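Local atomic coordinates of PHOX (Pseudomonas fluorescens, PDB entry 4A9V), a protein that hydrolyses phosphate monoesters as an alkaline phosphatase of the PhoX family, using an iron-calcium cofactor held in a beta-propeller. Residues 150-155 and 318-323. Numbering follows the deposited sequence.
Sequences RISGPA and ILDHGT. With EDO (1,2-ethanediol), chain P; EDO (1,2-ethanediol), chain H.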
ATOM      1  N   ARG A 150      -8.110  18.406   4.632  1.00  8.67           N
ATOM      2  CA  ARG A 150      -9.505  18.674   4.304  0.50  9.42           C
ATOM      3  C   ARG A 150     -10.213  17.359   4.015  1.00  8.16           C
ATOM      4  O   ARG A 150      -9.603  16.417   3.510  1.00  9.45           O
ATOM      5  CB  ARG A 150      -9.588  19.578   3.063  0.50 14.06           C
ATOM      6  CG  ARG A 150     -10.966  19.628   2.413  0.50 23.52           C
ATOM      7  CD  ARG A 150     -11.012  20.632   1.268  0.50 48.90           C
ATOM      8  NE  ARG A 150     -12.196  20.465   0.428  0.50 53.19           N
ATOM      9  CZ  ARG A 150     -12.157  20.158  -0.866  0.50 81.64           C
ATOM     10  NH1 ARG A 150     -10.992  19.980  -1.474  0.50 79.47           N
ATOM     11  NH2 ARG A 150     -13.272  20.179  -1.588  0.50 68.62           N
ATOM     12  N   ILE A 151     -11.519  17.328   4.253  1.00  8.68           N
ATOM     13  CA  ILE A 151     -12.367  16.205   3.855  1.00  8.32           C
ATOM     14  C   ILE A 151     -13.323  16.663   2.761  1.00  8.91           C
ATOM     15  O   ILE A 151     -13.938  17.722   2.895  1.00  9.87           O
ATOM     16  CB  ILE A 151     -13.215  15.687   5.034  1.00  9.54           C
ATOM     17  CG1 ILE A 151     -12.343  15.411   6.258  1.00 10.66           C
ATOM     18  CG2 ILE A 151     -13.972  14.436   4.631  1.00 10.58           C
ATOM     19  CD1 ILE A 151     -13.143  15.069   7.498  1.00 13.52           C
ATOM     20  N   SER A 152     -13.390  15.916   1.664  1.00  7.79           N
ATOM     21  CA  SER A 152     -14.300  16.249   0.578  0.50  8.42           C
ATOM     22  C   SER A 152     -15.103  15.026   0.153  1.00  7.77           C
ATOM     23  O   SER A 152     -14.909  13.922   0.671  1.00  9.02           O
ATOM     24  CB  SER A 152     -13.533  16.835  -0.611  0.50  7.19           C
ATOM     25  OG  SER A 152     -14.402  17.565  -1.466  0.50  7.07           O
ATOM     26  N   GLY A 153     -16.026  15.226  -0.781  1.00  8.89           N
ATOM     27  CA  GLY A 153     -16.870  14.143  -1.277  1.00  9.34           C
ATOM     28  C   GLY A 153     -18.131  14.014  -0.438  1.00  7.94           C
ATOM     29  O   GLY A 153     -18.393  14.831   0.448  1.00  9.74           O
ATOM     30  N   PRO A 154     -18.922  12.971  -0.704  1.00  8.82           N
ATOM     31  CA  PRO A 154     -20.274  12.944  -0.164  1.00  9.82           C
ATOM     32  C   PRO A 154     -20.344  12.888   1.358  1.00 10.17           C
ATOM     33  O   PRO A 154     -21.366  13.255   1.931  1.00 12.11           O
ATOM     34  CB  PRO A 154     -20.867  11.680  -0.781  1.00 12.44           C
ATOM     35  CG  PRO A 154     -20.149  11.551  -2.081  1.00 11.97           C
ATOM     36  CD  PRO A 154     -18.738  11.984  -1.782  1.00  9.64           C
ATOM     37  N   ALA A 155     -19.315  12.356   2.010  1.00  9.36           N
ATOM     38  CA  ALA A 155     -19.345  12.219   3.460  1.00  9.74           C
ATOM     39  C   ALA A 155     -18.807  13.452   4.179  1.00  9.57           C
ATOM     40  O   ALA A 155     -18.944  13.550   5.389  1.00 10.76           O
ATOM     41  CB  ALA A 155     -18.594  10.970   3.903  1.00 11.00           C
ATOM     42  N   ILE A 318     -12.504  15.699  -9.450  1.00  7.68           N
ATOM     43  CA  ILE A 318     -12.892  14.519 -10.211  1.00  7.52           C
ATOM     44  C   ILE A 318     -13.169  13.320  -9.288  1.00  6.75           C
ATOM     45  O   ILE A 318     -14.085  12.539  -9.538  1.00  8.24           O
ATOM     46  CB  ILE A 318     -11.861  14.173 -11.310  1.00  7.54           C
ATOM     47  CG1 ILE A 318     -12.436  13.145 -12.283  1.00  8.19           C
ATOM     48  CG2 ILE A 318     -10.533  13.708 -10.728  1.00  7.61           C
ATOM     49  CD1 ILE A 318     -11.543  12.867 -13.473  1.00  9.23           C
ATOM     50  N   LEU A 319     -12.413  13.196  -8.201  1.00  6.89           N
ATOM     51  CA  LEU A 319     -12.584  12.063  -7.297  1.00  7.16           C
ATOM     52  C   LEU A 319     -13.658  12.289  -6.236  1.00  7.27           C
ATOM     53  O   LEU A 319     -13.833  11.445  -5.359  1.00  8.39           O
ATOM     54  CB  LEU A 319     -11.258  11.700  -6.633  1.00  7.58           C
ATOM     55  CG  LEU A 319     -10.134  11.270  -7.585  1.00  7.74           C
ATOM     56  CD1 LEU A 319      -8.892  10.890  -6.790  1.00  8.92           C
ATOM     57  CD2 LEU A 319     -10.576  10.134  -8.497  1.00  8.29           C
ATOM     58  N   ASP A 320     -14.436  13.368  -6.370  1.00  7.59           N
ATOM     59  CA  ASP A 320     -15.560  13.621  -5.472  1.00  7.73           C
ATOM     60  C   ASP A 320     -16.901  13.118  -6.000  1.00  7.73           C
ATOM     61  O   ASP A 320     -17.892  13.144  -5.267  1.00  8.85           O
ATOM     62  CB  ASP A 320     -15.687  15.112  -5.150  1.00  8.66           C
ATOM     63  CG  ASP A 320     -14.634  15.601  -4.172  1.00  9.47           C
ATOM     64  OD1 ASP A 320     -13.981  14.783  -3.485  1.00 10.19           O
ATOM     65  OD2 ASP A 320     -14.526  16.836  -4.037  1.00 11.47           O
ATOM     66  N   HIS A 321     -16.946  12.705  -7.263  1.00  8.00           N
ATOM     67  CA  HIS A 321     -18.210  12.349  -7.904  1.00  8.57           C
ATOM     68  C   HIS A 321     -17.990  11.122  -8.725  1.00  7.72           C
ATOM     69  O   HIS A 321     -17.031  11.046  -9.490  1.00  8.16           O
ATOM     70  CB  HIS A 321     -18.698  13.487  -8.802  1.00  9.32           C
ATOM     71  CG  HIS A 321     -18.776  14.818  -8.109  1.00 10.80           C
ATOM     72  ND1 HIS A 321     -19.763  15.126  -7.247  1.00 12.13           N
ATOM     73  CD2 HIS A 321     -17.884  15.884  -8.087  1.00 11.77           C
ATOM     74  CE1 HIS A 321     -19.537  16.348  -6.733  1.00 13.75           C
ATOM     75  NE2 HIS A 321     -18.379  16.804  -7.234  1.00 14.48           N
ATOM     76  N   GLY A 322     -18.896  10.161  -8.595  1.00  8.99           N
ATOM     77  CA  GLY A 322     -18.801   8.909  -9.325  1.00  9.21           C
ATOM     78  C   GLY A 322     -19.468   7.792  -8.562  1.00  9.46           C
ATOM     79  O   GLY A 322     -20.452   8.015  -7.863  1.00 11.73           O
ATOM     80  N   THR A 323     -19.054   6.572  -8.874  1.00  8.75           N
ATOM     81  CA  THR A 323     -19.693   5.382  -8.345  1.00  8.42           C
ATOM     82  C   THR A 323     -18.635   4.429  -7.804  1.00  7.64           C
ATOM     83  O   THR A 323     -17.659   4.128  -8.490  1.00  8.30           O
ATOM     84  CB  THR A 323     -20.505   4.654  -9.429  1.00  9.92           C
ATOM     85  OG1 THR A 323     -21.345   5.594 -10.112  1.00 11.95           O
ATOM     86  CG2 THR A 323     -21.360   3.567  -8.813  1.00 10.43           C
TER
HETATM   87  C1  EDO P 910     -17.248  17.832  -1.269  1.00 83.48           C
HETATM   88  O1  EDO P 910     -18.409  17.983  -0.348  1.00135.86           O
HETATM   89  C2  EDO P 910     -17.623  16.866  -2.395  1.00 28.81           C
HETATM   90  O2  EDO P 910     -18.548  17.475  -3.308  1.00 28.51           O
HETATM   91  C1  EDO H 901     -20.360  10.126  -5.436  1.00 13.33           C
HETATM   92  O1  EDO H 901     -20.969  10.747  -6.586  1.00 12.33           O
HETATM   93  C2  EDO H 901     -21.367   9.196  -4.766  1.00 13.49           C
HETATM   94  O2  EDO H 901     -20.789   8.530  -3.633  1.00 13.54           O
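Ser-152 meets Asp-320 in the PhoX beta-propeller fold, where strand 148-152 and the turn after it meet the 3-10 segment leading into strand 322-329, away from the metal cofactor. Ser-152 lies on strand 148-152. Side chains of Ser-152 and Asp-320, with Gly-153, make the tight part of the contact. In the conformer described here, Ser-152 OG donates a hydrogen bond to Asp-320 OD2 at 2.7 Å. The hydroxyl comes in from above the carboxylate plane, 38° out of it. It gets there because OG stands anti to the backbone N of Ser-152 (chi1 -160°). The other carboxylate oxygen, OD1, forms a salt bridge with Arg-264 of strand 262-264. In this conformer the carboxylate is thus held through both oxygens and ties the 3-10 segment to the sheet holding strands 148-152 and 262-264. Gly-153 N lies 3.4 Å from Asp-320 OD1 but is badly angled for a hydrogen bond. Arg-150 NH2, also in one conformer, is 4.3 Å from Asp-320 OD2, well out of the guanidinium plane, so any attraction is probably of charge alone.

The side around exposed Pro-154 and Gly-322 is looser. The ethanediol of chain H, probably from the crystallisation liquor, sits between them. Its O1 accepts a nearly straight bond from Gly-322 N and donates to Gly-322 O. Beside it, Pro-154 CD rests 3.8 Å from Asp-320 O.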